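Local coordinates for ORF14 (PDB 2WPW), which binds acetyl-CoA through a GCN5-related N-acetyltransferase fold present in tandem and probably transfers an acyl group, at residues A148-I153 with R327-T332; L182-T187 with Y236-V241; L76-G81 with R114-T119. All coordinates share one frame; numbering follows the deposited sequence.

Interaction 1 (A148-I153 with R327-T332)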
loop_
_atom_site.group_PDB
_atom_site.type_symbol
_atom_site.label_atom_id
_atom_site.label_comp_id
_atom_site.label_asym_id
_atom_site.label_seq_id
_atom_site.Cartn_x
_atom_site.Cartn_y
_atom_site.Cartn_z
ATOM N N ALA A 148 8.926 8.761 -18.834
ATOM C CA ALA A 148 9.380 8.310 -17.561
ATOM C C ALA A 148 10.493 7.286 -17.751
ATOM O O ALA A 148 10.589 6.702 -18.833
ATOM C CB ALA A 148 8.243 7.692 -16.810
ATOM N N HIS A 149 11.322 7.072 -16.710
ATOM C CA HIS A 149 12.331 5.990 -16.727
ATOM C C HIS A 149 12.232 5.070 -15.517
ATOM O O HIS A 149 11.774 5.487 -14.470
ATOM C CB HIS A 149 13.733 6.557 -16.875
ATOM C CG HIS A 149 13.913 7.356 -18.130
ATOM N ND1 HIS A 149 13.507 8.674 -18.246
ATOM C CD2 HIS A 149 14.446 7.022 -19.337
ATOM C CE1 HIS A 149 13.805 9.121 -19.460
ATOM N NE2 HIS A 149 14.372 8.138 -20.142
ATOM N N ARG A 150 12.614 3.808 -15.681
ATOM C CA ARG A 150 12.702 2.881 -14.564
ATOM C C ARG A 150 13.778 3.377 -13.655
ATOM O O ARG A 150 14.859 3.738 -14.069
ATOM C CB ARG A 150 12.973 1.455 -15.002
ATOM C CG ARG A 150 11.715 0.768 -15.319
ATOM C CD ARG A 150 11.916 -0.661 -15.656
ATOM N NE ARG A 150 11.885 -0.826 -17.093
ATOM C CZ ARG A 150 10.820 -1.195 -17.785
ATOM N NH1 ARG A 150 9.686 -1.441 -17.191
ATOM N NH2 ARG A 150 10.902 -1.301 -19.085
ATOM N N SER A 151 13.434 3.470 -12.410
ATOM C CA SER A 151 14.309 4.018 -11.458
ATOM C C SER A 151 15.307 2.949 -11.057
ATOM O O SER A 151 15.239 1.795 -11.493
ATOM C CB SER A 151 13.476 4.396 -10.262
ATOM O OG SER A 151 14.329 4.456 -9.178
ATOM N N ASP A 152 16.232 3.308 -10.191
ATOM C CA ASP A 152 17.235 2.355 -9.809
ATOM C C ASP A 152 16.963 1.762 -8.413
ATOM O O ASP A 152 17.661 0.863 -7.993
ATOM C CB ASP A 152 18.613 3.009 -9.886
ATOM C CG ASP A 152 18.830 4.040 -8.766
ATOM O OD1 ASP A 152 17.997 4.095 -7.803
ATOM O OD2 ASP A 152 19.839 4.794 -8.855
ATOM N N ILE A 153 15.967 2.243 -7.687
ATOM C CA ILE A 153 15.655 1.594 -6.434
ATOM C C ILE A 153 15.070 0.203 -6.691
ATOM O O ILE A 153 14.294 0.020 -7.610
ATOM C CB ILE A 153 14.729 2.434 -5.570
ATOM C CG1 ILE A 153 13.817 3.290 -6.441
ATOM C CG2 ILE A 153 15.555 3.407 -4.733
ATOM C CD1 ILE A 153 13.515 4.656 -5.787
ATOM N N ARG A 327 5.386 -7.711 -10.267
ATOM C CA ARG A 327 6.576 -6.925 -9.909
ATOM C C ARG A 327 6.207 -5.435 -9.837
ATOM O O ARG A 327 5.755 -4.892 -10.814
ATOM C CB ARG A 327 7.670 -7.172 -10.957
ATOM C CG ARG A 327 9.067 -6.792 -10.484
ATOM C CD ARG A 327 10.123 -6.776 -11.595
ATOM N NE ARG A 327 11.376 -6.202 -11.087
ATOM C CZ ARG A 327 12.254 -5.530 -11.838
ATOM N NH1 ARG A 327 12.057 -5.346 -13.132
ATOM N NH2 ARG A 327 13.335 -5.039 -11.296
ATOM N N TRP A 328 6.382 -4.793 -8.677
ATOM C CA TRP A 328 6.034 -3.414 -8.478
ATOM C C TRP A 328 7.232 -2.501 -8.798
ATOM O O TRP A 328 8.010 -2.226 -7.922
ATOM C CB TRP A 328 5.567 -3.225 -7.028
ATOM C CG TRP A 328 4.150 -3.699 -6.787
ATOM C CD1 TRP A 328 3.341 -4.345 -7.697
ATOM C CD2 TRP A 328 3.402 -3.658 -5.557
ATOM N NE1 TRP A 328 2.156 -4.659 -7.130
ATOM C CE2 TRP A 328 2.140 -4.246 -5.827
ATOM C CE3 TRP A 328 3.654 -3.139 -4.267
ATOM C CZ2 TRP A 328 1.118 -4.336 -4.860
ATOM C CZ3 TRP A 328 2.650 -3.227 -3.296
ATOM C CH2 TRP A 328 1.381 -3.811 -3.602
ATOM N N VAL A 329 7.384 -2.069 -10.059
ATOM C CA VAL A 329 8.558 -1.302 -10.526
ATOM C C VAL A 329 8.409 0.233 -10.279
ATOM O O VAL A 329 7.336 0.768 -10.456
ATOM C CB VAL A 329 8.798 -1.546 -12.026
ATOM C CG1 VAL A 329 10.173 -0.950 -12.486
ATOM C CG2 VAL A 329 8.649 -3.051 -12.377
ATOM N N PHE A 330 9.473 0.913 -9.837
ATOM C CA PHE A 330 9.381 2.364 -9.540
ATOM C C PHE A 330 9.891 3.212 -10.682
ATOM O O PHE A 330 10.956 2.958 -11.216
ATOM C CB PHE A 330 10.144 2.706 -8.240
ATOM C CG PHE A 330 9.735 1.841 -7.092
ATOM C CD1 PHE A 330 8.403 1.798 -6.688
ATOM C CD2 PHE A 330 10.637 1.001 -6.477
ATOM C CE1 PHE A 330 7.981 0.948 -5.661
ATOM C CE2 PHE A 330 10.226 0.155 -5.437
ATOM C CZ PHE A 330 8.887 0.120 -5.043
ATOM N N TRP A 331 9.141 4.238 -11.044
ATOM C CA TRP A 331 9.555 5.099 -12.134
ATOM C C TRP A 331 9.586 6.537 -11.661
ATOM O O TRP A 331 8.944 6.901 -10.679
ATOM C CB TRP A 331 8.674 4.950 -13.400
ATOM C CG TRP A 331 8.558 3.564 -14.026
ATOM C CD1 TRP A 331 8.206 2.397 -13.386
ATOM C CD2 TRP A 331 8.690 3.213 -15.422
ATOM N NE1 TRP A 331 8.174 1.337 -14.284
ATOM C CE2 TRP A 331 8.448 1.806 -15.534
ATOM C CE3 TRP A 331 9.030 3.934 -16.581
ATOM C CZ2 TRP A 331 8.517 1.117 -16.746
ATOM C CZ3 TRP A 331 9.086 3.243 -17.805
ATOM C CH2 TRP A 331 8.821 1.843 -17.873
ATOM N N THR A 332 10.389 7.347 -12.344
ATOM C CA THR A 332 10.517 8.767 -12.044
ATOM C C THR A 332 10.506 9.487 -13.384
ATOM O O THR A 332 10.795 8.898 -14.442
ATOM C CB THR A 332 11.867 9.150 -11.380
ATOM O OG1 THR A 332 12.915 8.610 -12.159
ATOM C CG2 THR A 332 12.025 8.582 -9.981
HETATM O O HOH W 1 11.715 -0.322 -9.184
#
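His149 pairs with Thr332 as an antiparallel hydrogen-bonded pair, its N reaching Thr332 O at 3.0 Å with an N-H...O angle of 170° and its O accepting from Thr332 N in return. The next pair, Arg150 with Trp331, is non-hydrogen-bonded. Beyond it the chain turns off, yet Ser151 N still gives a short bond of 2.8 Å to Phe330 O.

Trp331 has more of its surface covered by the other segment than any other residue here. Its CG stands anti to the carbonyl carbon (chi1 -57°), which lays the ring alongside the aliphatic part of Arg150: Arg150 CG sits 3.7 Å from the centroid of the six-membered ring, a CH-pi contact over the face. The two side chains point the same way, but their flat ends are not stacked, the guanidinium being turned 63° from the indole plane. Ala148 CB touches Trp331 CE3 at 3.8 Å, and Val329 CG1 meets Arg150 CD at 3.6 Å.

On the other side of the strand, Ile153 CG1 lies 3.9 Å from Phe330 CD2, the two side chains crossing at about a right angle. A water accepts from Phe330 N and donates to Ile153 O, and Ser151 OG accepts from Ile153 N at 3.1 Å in an ST turn.

Arg150 NH1 forms a salt bridge with Glu127 of the neighbouring strand 120-127, and Trp331 NE1 makes a weak hydrogen bond to the same carboxylate. An alanine in place of Trp331 would probably open a gap beside Arg150 and Ala148 and leave Glu127 without its weak indole partner. The side chain of Ala148 is about 6 Å from the bound acetyl-CoA. Near the cofactor, then, Glu127 OE2 receives both residues that pack on each other, which would tend to balance the arginine's charge beside an apolar ring.

Interaction 2 (L182-T187 with Y236-V241)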
loop_
_atom_site.group_PDB
_atom_site.type_symbol
_atom_site.label_atom_id
_atom_site.label_comp_id
_atom_site.label_asym_id
_atom_site.label_seq_id
_atom_site.Cartn_x
_atom_site.Cartn_y
_atom_site.Cartn_z
ATOM N N LEU A 182 3.815 -13.548 24.398
ATOM C CA LEU A 182 3.207 -12.808 23.290
ATOM C C LEU A 182 2.197 -11.800 23.789
ATOM O O LEU A 182 1.591 -11.995 24.835
ATOM C CB LEU A 182 2.524 -13.757 22.340
ATOM C CG LEU A 182 3.545 -14.733 21.776
ATOM C CD1 LEU A 182 2.927 -15.800 20.786
ATOM C CD2 LEU A 182 4.637 -13.884 21.144
ATOM N N VAL A 183 2.003 -10.719 23.050
ATOM C CA VAL A 183 0.899 -9.761 23.339
ATOM C C VAL A 183 0.198 -9.424 21.994
ATOM O O VAL A 183 0.766 -9.661 20.942
ATOM C CB VAL A 183 1.427 -8.477 23.919
ATOM C CG1 VAL A 183 2.124 -8.744 25.220
ATOM C CG2 VAL A 183 2.429 -7.865 22.927
ATOM N N THR A 184 -1.028 -8.891 22.054
ATOM C CA THR A 184 -1.757 -8.473 20.863
ATOM C C THR A 184 -2.442 -7.148 21.066
ATOM O O THR A 184 -2.772 -6.772 22.165
ATOM C CB THR A 184 -2.763 -9.488 20.450
ATOM O OG1 THR A 184 -3.687 -9.646 21.511
ATOM C CG2 THR A 184 -2.102 -10.796 20.315
ATOM N N TRP A 185 -2.631 -6.426 19.972
ATOM C CA TRP A 185 -3.468 -5.241 19.965
ATOM C C TRP A 185 -4.130 -5.064 18.575
ATOM O O TRP A 185 -3.840 -5.828 17.641
ATOM C CB TRP A 185 -2.632 -4.042 20.391
ATOM C CG TRP A 185 -1.495 -3.649 19.503
ATOM C CD1 TRP A 185 -1.547 -2.827 18.408
ATOM C CD2 TRP A 185 -0.103 -3.996 19.671
ATOM N NE1 TRP A 185 -0.268 -2.641 17.875
ATOM C CE2 TRP A 185 0.630 -3.335 18.630
ATOM C CE3 TRP A 185 0.599 -4.780 20.613
ATOM C CZ2 TRP A 185 2.017 -3.434 18.502
ATOM C CZ3 TRP A 185 1.976 -4.902 20.473
ATOM C CH2 TRP A 185 2.675 -4.232 19.393
ATOM N N GLY A 186 -4.987 -4.056 18.436
ATOM C CA GLY A 186 -5.803 -3.834 17.259
ATOM C C GLY A 186 -5.319 -2.620 16.482
ATOM O O GLY A 186 -4.083 -2.482 16.221
ATOM N N THR A 187 -6.250 -1.719 16.125
ATOM C CA THR A 187 -5.873 -0.577 15.282
ATOM C C THR A 187 -5.004 0.490 15.949
ATOM O O THR A 187 -4.307 1.247 15.258
ATOM C CB THR A 187 -7.119 0.076 14.708
ATOM O OG1 THR A 187 -7.959 0.421 15.806
ATOM C CG2 THR A 187 -7.884 -0.918 13.806
ATOM N N TYR A 236 -4.612 -6.288 12.941
ATOM C CA TYR A 236 -4.234 -7.323 13.919
ATOM C C TYR A 236 -2.688 -7.288 14.184
ATOM O O TYR A 236 -1.880 -7.432 13.276
ATOM C CB TYR A 236 -4.685 -8.739 13.410
ATOM C CG TYR A 236 -6.169 -8.767 13.208
ATOM C CD1 TYR A 236 -6.738 -8.348 12.010
ATOM C CD2 TYR A 236 -7.014 -9.094 14.254
ATOM C CE1 TYR A 236 -8.124 -8.302 11.850
ATOM C CE2 TYR A 236 -8.397 -9.062 14.110
ATOM C CZ TYR A 236 -8.949 -8.659 12.922
ATOM O OH TYR A 236 -10.336 -8.613 12.817
ATOM N N HIS A 237 -2.277 -7.105 15.433
ATOM C CA HIS A 237 -0.865 -6.993 15.720
ATOM C C HIS A 237 -0.520 -8.051 16.731
ATOM O O HIS A 237 -1.299 -8.309 17.678
ATOM C CB HIS A 237 -0.584 -5.622 16.306
ATOM C CG HIS A 237 -0.678 -4.489 15.320
ATOM N ND1 HIS A 237 -1.844 -3.790 15.094
ATOM C CD2 HIS A 237 0.264 -3.907 14.534
ATOM C CE1 HIS A 237 -1.617 -2.834 14.203
ATOM N NE2 HIS A 237 -0.340 -2.879 13.859
ATOM N N THR A 238 0.638 -8.675 16.601
ATOM C CA THR A 238 1.022 -9.543 17.687
ATOM C C THR A 238 2.364 -9.033 18.098
ATOM O O THR A 238 3.196 -8.713 17.249
ATOM C CB THR A 238 1.076 -11.008 17.234
ATOM O OG1 THR A 238 -0.248 -11.431 16.936
ATOM C CG2 THR A 238 1.588 -11.927 18.338
ATOM N N GLY A 239 2.589 -8.906 19.389
ATOM C CA GLY A 239 3.925 -8.525 19.865
ATOM C C GLY A 239 4.688 -9.624 20.607
ATOM O O GLY A 239 4.082 -10.470 21.264
ATOM N N ALA A 240 6.022 -9.622 20.517
ATOM C CA ALA A 240 6.808 -10.505 21.397
ATOM C C ALA A 240 7.553 -9.711 22.496
ATOM O O ALA A 240 8.333 -8.814 22.200
ATOM C CB ALA A 240 7.739 -11.387 20.593
ATOM N N VAL A 241 7.286 -10.025 23.759
ATOM C CA VAL A 241 7.928 -9.282 24.875
ATOM C C VAL A 241 9.001 -10.110 25.565
ATOM O O VAL A 241 8.827 -11.318 25.812
ATOM C CB VAL A 241 6.933 -8.763 25.956
ATOM C CG1 VAL A 241 7.695 -8.098 27.091
ATOM C CG2 VAL A 241 5.917 -7.754 25.388
#
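Trp185 and His237 lie on one face of an antiparallel strand pair, and their rings form an offset stack: the five-membered ring of the indole and the imidazole have centroids 4.2 Å apart and planes only 14° from parallel. The overlap begins at the root of the histidine, because His237 CB sits over the indole face, 3.4 Å from the five-membered-ring centroid. Trp185 CG occupies the position between its backbone N and carbonyl carbon (chi1 64°), bringing the indole back over the partner strand. Its NE1 meets the face of the imidazole, whose ND1 makes a weak hydrogen bond of 2.8 Å to Gly186 O.

Farther along this face Trp185 CZ3 approaches Gly239 CA at 4.2 Å, while Val183 CG2 lies 3.5 Å from that same CA. A beta-carbon at Gly239 would run into the valine methyl, so the missing side chain is what lets both groups close over the backbone. Val183 CG1 touches Val241 CG2, the two side chains crossing at about a right angle. Tyr193 of helix 191-199 packs against Val183, Val241 and Trp185.

On the other face Thr184 and Thr238 run side by side; Thr238 OG1 bonds to Asn288 of helix 280-295. Leu182 CD2 touches Ala240 CB at 4.0 Å, beneath the same helix.

Hydrogen-bonded pairs (Val183 with Gly239, Trp185 with His237, two bonds each) alternate with the non-hydrogen-bonded pairs Leu182 with Ala240 and Thr184 with Thr238. Strand 180-185 is outermost within the chain, with strand 234-242 as its partner. The chemistry implies an edge held by backbone bonds and by an aromatic and aliphatic layer on the Trp185 face, where the stack and the weak ND1 bond together would help set the rotation of the imidazole.

Interaction 3 (L76-G81 with R114-T119)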
loop_
_atom_site.group_PDB
_atom_site.type_symbol
_atom_site.label_atom_id
_atom_site.label_comp_id
_atom_site.label_asym_id
_atom_site.label_seq_id
_atom_site.Cartn_x
_atom_site.Cartn_y
_atom_site.Cartn_z
ATOM N N LEU A 76 -2.513 12.819 -6.935
ATOM C CA LEU A 76 -1.126 13.015 -6.602
ATOM C C LEU A 76 -1.053 13.191 -5.095
ATOM O O LEU A 76 -1.972 13.803 -4.479
ATOM C CB LEU A 76 -0.570 14.250 -7.299
ATOM C CG LEU A 76 -0.504 14.334 -8.838
ATOM C CD1 LEU A 76 0.221 15.548 -9.227
ATOM C CD2 LEU A 76 0.214 13.189 -9.427
ATOM N N ALA A 77 0.018 12.615 -4.514
ATOM C CA ALA A 77 0.409 12.792 -3.118
ATOM C C ALA A 77 1.658 13.668 -3.100
ATOM O O ALA A 77 2.614 13.339 -3.773
ATOM C CB ALA A 77 0.705 11.436 -2.437
ATOM N N LEU A 78 1.628 14.771 -2.338
ATOM C CA LEU A 78 2.762 15.712 -2.217
ATOM C C LEU A 78 3.369 15.704 -0.800
ATOM O O LEU A 78 2.829 16.367 0.124
ATOM C CB LEU A 78 2.273 17.136 -2.478
ATOM C CG LEU A 78 2.137 17.659 -3.933
ATOM C CD1 LEU A 78 2.101 16.551 -4.921
ATOM C CD2 LEU A 78 0.871 18.560 -4.095
ATOM N N PRO A 79 4.478 14.972 -0.595
ATOM C CA PRO A 79 5.027 14.946 0.796
ATOM C C PRO A 79 5.631 16.299 1.231
ATOM O O PRO A 79 6.299 16.949 0.436
ATOM C CB PRO A 79 6.081 13.820 0.765
ATOM C CG PRO A 79 6.124 13.315 -0.667
ATOM C CD PRO A 79 5.160 14.053 -1.524
ATOM N N ASP A 80 5.370 16.762 2.446
ATOM C CA ASP A 80 5.931 18.059 2.842
ATOM C C ASP A 80 7.458 18.038 2.747
ATOM O O ASP A 80 8.111 17.008 3.036
ATOM C CB ASP A 80 5.539 18.478 4.280
ATOM C CG ASP A 80 4.025 18.664 4.475
ATOM O OD1 ASP A 80 3.324 18.983 3.501
ATOM O OD2 ASP A 80 3.539 18.492 5.614
ATOM N N GLY A 81 8.009 19.197 2.370
ATOM C CA GLY A 81 9.446 19.350 2.218
ATOM C C GLY A 81 10.032 18.778 0.928
ATOM O O GLY A 81 10.805 19.443 0.275
ATOM N N ARG A 114 4.884 20.982 -11.220
ATOM C CA ARG A 114 5.542 22.257 -11.434
ATOM C C ARG A 114 4.947 23.319 -10.548
ATOM O O ARG A 114 5.678 24.045 -9.867
ATOM C CB ARG A 114 5.475 22.678 -12.915
ATOM C CG ARG A 114 6.845 22.624 -13.690
ATOM C CD ARG A 114 6.708 22.322 -15.187
ATOM N NE ARG A 114 5.376 22.552 -15.776
ATOM C CZ ARG A 114 4.842 21.760 -16.705
ATOM N NH1 ARG A 114 5.484 20.676 -17.132
ATOM N NH2 ARG A 114 3.640 21.999 -17.179
ATOM N N LYS A 115 3.622 23.420 -10.537
ATOM C CA LYS A 115 3.004 24.511 -9.788
ATOM C C LYS A 115 3.364 24.405 -8.291
ATOM O O LYS A 115 3.547 25.437 -7.605
ATOM C CB LYS A 115 1.483 24.542 -9.970
ATOM C CG LYS A 115 0.749 25.326 -8.883
ATOM C CD LYS A 115 -0.753 25.214 -9.084
ATOM C CE LYS A 115 -1.167 25.915 -10.374
ATOM N NZ LYS A 115 -2.640 25.876 -10.622
ATOM N N HIS A 116 3.478 23.158 -7.831
ATOM C CA HIS A 116 3.698 22.819 -6.435
ATOM C C HIS A 116 5.165 22.735 -6.087
ATOM O O HIS A 116 5.512 22.166 -5.053
ATOM C CB HIS A 116 3.133 21.424 -6.174
ATOM C CG HIS A 116 1.654 21.394 -5.976
ATOM N ND1 HIS A 116 0.997 22.284 -5.158
ATOM C CD2 HIS A 116 0.705 20.554 -6.462
ATOM C CE1 HIS A 116 -0.291 21.990 -5.141
ATOM N NE2 HIS A 116 -0.499 20.955 -5.935
ATOM N N ASP A 117 6.030 23.230 -6.974
ATOM C CA ASP A 117 7.449 23.208 -6.724
ATOM C C ASP A 117 8.096 21.851 -6.650
ATOM O O ASP A 117 8.998 21.650 -5.875
ATOM C CB ASP A 117 7.734 23.902 -5.429
ATOM C CG ASP A 117 8.056 25.321 -5.636
ATOM O OD1 ASP A 117 7.645 26.153 -4.779
ATOM O OD2 ASP A 117 8.714 25.603 -6.681
ATOM N N ARG A 118 7.662 20.923 -7.475
ATOM C CA ARG A 118 8.308 19.620 -7.520
ATOM C C ARG A 118 8.956 19.404 -8.868
ATOM O O ARG A 118 8.386 19.714 -9.910
ATOM C CB ARG A 118 7.302 18.515 -7.218
ATOM C CG ARG A 118 7.099 18.315 -5.683
ATOM C CD ARG A 118 6.077 19.222 -5.140
ATOM N NE ARG A 118 6.004 19.509 -3.696
ATOM C CZ ARG A 118 5.836 18.661 -2.662
ATOM N NH1 ARG A 118 5.932 17.335 -2.752
ATOM N NH2 ARG A 118 5.664 19.181 -1.456
ATOM N N THR A 119 10.161 18.862 -8.840
ATOM C CA THR A 119 10.923 18.613 -10.048
ATOM C C THR A 119 10.765 17.204 -10.673
ATOM O O THR A 119 10.949 17.036 -11.873
ATOM C CB THR A 119 12.402 18.974 -9.817
ATOM O OG1 THR A 119 12.974 18.074 -8.857
ATOM C CG2 THR A 119 12.486 20.392 -9.233
#
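Arg118 grips the backbone carbonyl of Pro79 end-on with two nitrogens: NH2 reaches Pro79 O at 3.0 Å and NH1 reaches it at 3.2 Å. Both come from the same face of the carbonyl plane, and their N-H...O angles, 146° for NH2 and 136° for NH1, show a shared, bent pair of bonds. Leu78 CB lies over one face of the guanidinium, 3.7 Å from Arg118 NH1, and Pro79 CD meets that nitrogen at 3.6 Å. The group is therefore bonded along its outer edge and covered on a face by aliphatic carbon. A bend at chi2 (86°) turns the arginine chain toward the strand.

Leu78 also meets an aromatic ring, since CD2 is placed over the face of His116, the two side chains crossing at about a right angle. The modelled separation there is too short to be trusted in detail.

In the next shell, Arg118 NH1 also bonds to Thr84 O, at the start of strand 84-92. His116 NE2 bonds to Asp60 of strand 57-66, which limits how the imidazole can rotate above Leu78. The backbone sets the origin of both side chains: His116 is where the chain leaves the helix, and Asp117, with positive phi, is the C-prime residue of a Schellman motif in which Asp117 N bonds to Arg114 O at 3.0 Å.

What results is a Schellman-capped helix end tied to the end of strand 69-79 in this GNAT domain. The first turn of helix 101-115 carries the acetyl-CoA-binding Gly102 and Arg103; the contact is at its other end, well away from the cofactor residues.

Along the chain the 76-81 with 114-119 contact closes first; interaction 1 then spans a long loop in which interaction 2 is nested. Interactions 1 and 3 are 19 Å apart between centres and about 8 Å between nearest atoms, whereas interaction 2 lies 34 Å from interaction 1 between centres, across the middle of the chain, and 36 Å from interaction 3. All three involve strands that pair edge to edge in succession. Interaction 1 sits where strand 323-334, the last of the chain, inserts between strands 120-127 and 149-162, so the C-terminal strand joins the N-terminal GNAT region. Interaction 3 lies in that region and the 236-241 side of interaction 2 in the C-terminal one, consistent with a tandem architecture interlocked at its middle.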